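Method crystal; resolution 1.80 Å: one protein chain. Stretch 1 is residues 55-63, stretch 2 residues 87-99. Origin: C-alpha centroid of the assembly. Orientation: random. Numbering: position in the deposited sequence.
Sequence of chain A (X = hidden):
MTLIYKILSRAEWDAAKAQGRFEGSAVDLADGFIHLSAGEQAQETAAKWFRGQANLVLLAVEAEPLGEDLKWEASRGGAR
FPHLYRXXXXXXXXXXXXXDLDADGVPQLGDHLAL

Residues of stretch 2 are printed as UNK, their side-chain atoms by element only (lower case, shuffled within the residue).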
# COMPACT_ATOMS: atom_id res chain seq x y z
N ASN A 55 -9.82 8.96 -6.39
CA ASN A 55 -10.30 8.42 -5.13
C ASN A 55 -9.43 7.31 -4.56
O ASN A 55 -9.94 6.32 -4.03
CB ASN A 55 -11.73 7.90 -5.28
CG ASN A 55 -12.68 8.95 -5.83
OD1 ASN A 55 -12.79 10.05 -5.28
ND2 ASN A 55 -13.36 8.62 -6.92
N LEU A 56 -8.11 7.47 -4.67
CA LEU A 56 -7.19 6.49 -4.13
C LEU A 56 -6.86 6.86 -2.69
O LEU A 56 -6.91 8.03 -2.32
CB LEU A 56 -5.88 6.45 -4.93
CG LEU A 56 -5.92 5.85 -6.34
CD1 LEU A 56 -4.53 5.98 -6.98
CD2 LEU A 56 -6.34 4.39 -6.26
N VAL A 57 -6.54 5.86 -1.89
CA VAL A 57 -6.18 6.10 -0.50
C VAL A 57 -4.82 5.47 -0.23
O VAL A 57 -4.49 4.40 -0.76
CB VAL A 57 -7.25 5.53 0.47
CG1 VAL A 57 -7.61 4.13 0.08
CG2 VAL A 57 -6.74 5.58 1.92
N LEU A 58 -4.02 6.16 0.57
CA LEU A 58 -2.69 5.69 0.94
C LEU A 58 -2.73 5.24 2.40
O LEU A 58 -3.12 6.01 3.28
CB LEU A 58 -1.68 6.83 0.76
CG LEU A 58 -0.18 6.63 1.03
CD1 LEU A 58 0.05 6.37 2.50
CD2 LEU A 58 0.35 5.49 0.18
N LEU A 59 -2.33 4.00 2.65
CA LEU A 59 -2.29 3.49 4.01
C LEU A 59 -0.84 3.39 4.46
O LEU A 59 -0.02 2.76 3.78
CB LEU A 59 -2.93 2.10 4.11
CG LEU A 59 -4.36 1.85 3.61
CD1 LEU A 59 -4.67 0.36 3.73
CD2 LEU A 59 -5.37 2.69 4.40
N ALA A 60 -0.53 4.01 5.59
CA ALA A 60 0.82 3.98 6.15
C ALA A 60 0.80 2.93 7.26
O ALA A 60 -0.04 2.99 8.16
CB ALA A 60 1.18 5.35 6.72
N VAL A 61 1.72 1.98 7.19
CA VAL A 61 1.76 0.89 8.15
C VAL A 61 3.12 0.67 8.81
O VAL A 61 4.16 0.65 8.14
CB VAL A 61 1.34 -0.43 7.47
CG1 VAL A 61 1.47 -1.59 8.43
CG2 VAL A 61 -0.10 -0.32 6.96
N GLU A 62 3.11 0.49 10.13
CA GLU A 62 4.35 0.23 10.86
C GLU A 62 4.70 -1.23 10.57
O GLU A 62 3.93 -2.12 10.90
CB GLU A 62 4.15 0.44 12.36
CG GLU A 62 5.42 0.85 13.07
CD GLU A 62 5.86 2.24 12.67
OE1 GLU A 62 7.08 2.52 12.71
OE2 GLU A 62 4.99 3.07 12.33
N ALA A 63 5.86 -1.46 9.97
CA ALA A 63 6.28 -2.81 9.60
C ALA A 63 6.67 -3.75 10.74
O ALA A 63 6.24 -4.90 10.77
CB ALA A 63 7.42 -2.74 8.59
N UNK A 87 -4.02 -11.13 5.79
CA UNK A 87 -4.75 -9.87 5.63
C UNK A 87 -4.22 -8.79 6.57
O UNK A 87 -3.69 -9.08 7.64
c UNK A 87 -6.20 -10.26 5.92
c UNK A 87 -6.07 -11.50 6.77
c UNK A 87 -4.93 -12.23 6.14
N UNK A 88 -4.33 -7.53 6.14
CA UNK A 88 -3.88 -6.41 6.96
C UNK A 88 -5.02 -5.94 7.83
O UNK A 88 -6.08 -5.56 7.34
c UNK A 88 -2.99 -3.95 6.73
c UNK A 88 -1.71 -4.15 7.53
c UNK A 88 -2.80 -2.89 5.66
c UNK A 88 -3.40 -5.26 6.07
N UNK A 89 -4.81 -5.96 9.14
CA UNK A 89 -5.83 -5.52 10.08
C UNK A 89 -6.07 -4.03 9.93
O UNK A 89 -5.13 -3.27 9.70
c UNK A 89 -6.21 -8.21 11.29
c UNK A 89 -5.98 -7.05 12.24
c UNK A 89 -5.04 -7.43 13.37
c UNK A 89 -5.39 -5.84 11.51
N UNK A 90 -7.32 -3.61 10.06
CA UNK A 90 -7.63 -2.19 9.96
C UNK A 90 -6.90 -1.47 11.09
O UNK A 90 -6.45 -0.33 10.92
c UNK A 90 -9.86 -2.47 8.84
c UNK A 90 -9.16 -1.94 10.08
c UNK A 90 -9.45 -0.46 10.23
N UNK A 91 -6.77 -2.14 12.23
CA UNK A 91 -6.10 -1.58 13.40
C UNK A 91 -4.59 -1.45 13.22
O UNK A 91 -3.92 -0.78 14.00
c UNK A 91 -6.38 -2.43 14.64
o UNK A 91 -5.86 -3.75 14.49
N UNK A 92 -4.05 -2.10 12.19
CA UNK A 92 -2.61 -2.05 11.96
C UNK A 92 -2.20 -0.86 11.09
O UNK A 92 -1.01 -0.64 10.83
o UNK A 92 -1.03 -6.58 12.34
o UNK A 92 -2.27 -6.18 10.58
c UNK A 92 -2.25 -4.54 12.30
c UNK A 92 -1.82 -5.86 11.69
c UNK A 92 -2.14 -3.36 11.34
N UNK A 93 -3.18 -0.08 10.65
CA UNK A 93 -2.91 1.10 9.84
C UNK A 93 -2.66 2.27 10.78
O UNK A 93 -3.53 2.61 11.58
c UNK A 93 -3.84 2.78 8.24
c UNK A 93 -4.09 1.44 8.91
c UNK A 93 -4.28 0.35 7.87
N UNK A 94 -1.49 2.89 10.67
CA UNK A 94 -1.15 4.02 11.53
C UNK A 94 -1.87 5.29 11.07
O UNK A 94 -2.35 6.07 11.90
c UNK A 94 0.37 4.25 11.57
o UNK A 94 0.83 4.66 10.27
c UNK A 94 1.08 2.97 11.97
N UNK A 95 -1.93 5.51 9.76
CA UNK A 95 -2.63 6.67 9.23
C UNK A 95 -2.97 6.51 7.75
O UNK A 95 -2.29 5.78 7.02
n UNK A 95 3.65 9.45 8.44
c UNK A 95 -1.81 7.95 9.43
c UNK A 95 -0.02 9.50 8.63
n UNK A 95 2.26 8.99 10.21
c UNK A 95 2.43 9.35 8.94
n UNK A 95 1.37 9.60 8.17
c UNK A 95 -0.51 8.05 8.66
N UNK A 96 -4.03 7.18 7.33
CA UNK A 96 -4.48 7.13 5.95
C UNK A 96 -4.58 8.53 5.38
O UNK A 96 -4.60 9.52 6.12
c UNK A 96 -5.85 6.44 5.86
o UNK A 96 -8.92 6.81 5.46
o UNK A 96 -8.73 5.63 7.30
c UNK A 96 -8.29 6.46 6.48
c UNK A 96 -6.92 7.07 6.73
N UNK A 97 -4.67 8.61 4.06
CA UNK A 97 -4.76 9.89 3.37
C UNK A 97 -5.33 9.69 1.98
O UNK A 97 -5.04 8.68 1.32
c UNK A 97 -3.39 10.53 3.28
N UNK A 98 -6.15 10.63 1.53
CA UNK A 98 -6.71 10.54 0.20
C UNK A 98 -5.71 11.19 -0.74
O UNK A 98 -5.21 12.28 -0.48
o UNK A 98 -9.16 9.42 1.15
c UNK A 98 -9.09 10.67 1.06
c UNK A 98 -8.06 11.27 0.12
o UNK A 98 -9.83 11.45 1.69
N UNK A 99 -5.41 10.50 -1.83
CA UNK A 99 -4.43 10.98 -2.80
C UNK A 99 -5.00 11.82 -3.94
O UNK A 99 -6.15 11.66 -4.32
c UNK A 99 -3.68 9.79 -3.39
c UNK A 99 -2.34 7.71 -3.13
c UNK A 99 -1.72 9.76 -1.84
c UNK A 99 -2.87 8.94 -2.41
O HOH W 1 -6.51 9.21 -6.44
O HOH W 2 1.43 -1.85 12.13

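Position 87 has three side-chain carbons that close a ring onto the backbone N, far from stretch 1. It is Pro 87.

Position 88 has four carbons, forked at the second. One branch end lies 3.9 Å from Val 61 CG2. This is Leu 88, and the atom is CD2, also 4.2 Å from Leu 59 CD1.

The next three touch nothing on stretch 1. Position 89 has four carbons forked at the second and is Leu 89. Position 90 has one carbon carrying two more and is Val 90. Position 91 has one carbon, then one oxygen, and is Ser 91.

Position 92 has three carbons, the third carrying two oxygens. Its backbone O lies 3.6 Å from Val 61 CG1. This is Glu 92. Its OE1 accepts a hydrogen bond from Leu 89 N at 2.9 Å, which ties the 3-10 turn to the strand before it.

Position 93 has one carbon carrying two. Its side chain packs against Leu 59 and Val 61. It is Val 93, with CG1 4.1 Å from Leu 59 CD2.

Position 94 has one carbon carrying an oxygen and a carbon. The oxygen donates to Ala 60 O at 2.8 Å. This is Thr 94. Its backbone N donates to the same Ala 60 O at 2.9 Å.

Position 95 has three carbons, a nitrogen, then a carbon bearing two nitrogens. A side-chain carbon lies 3.7 Å from Ala 60 CB. This is Arg 95, and the carbon is CG.

Position 96 has three carbons, the third carrying two oxygens. Its CB is 4.1 Å from Val 57 CG2. This is Glu 96; its OE2 is hydrogen-bonded elsewhere in the structure.

Position 97 has a single carbon. Its backbone O accepts from Leu 58 N at 2.8 Å. It is Ala 97.

Position 98 has two carbons, the second carrying two oxygens. One oxygen lies 4.4 Å from Val 57 CB. This is Asp 98, and the oxygen is OD1.

Position 99 has four carbons, forked at the second. One branch end lies 3.9 Å from Leu 58 CB. It is Leu 99, and the atom is CD2.

The contact is an antiparallel strand pairing. Backbone bonds set its register: Leu 99 N donates to Leu 56 O (2.9 Å) and Ala 60 N to Arg 95 O (2.9 Å). Ala 97 N to Leu 58 O (3.1 Å) is weak. Side chains alternate, so Val 57, Leu 59 and Val 61 share one face, where Leu 59 and Val 61 pack on Leu 88 and Val 93. Leu 99 packs on Leu 56 and Leu 58 at the other end.

Stretch 2 (87-99) PLLVSEVTREADL
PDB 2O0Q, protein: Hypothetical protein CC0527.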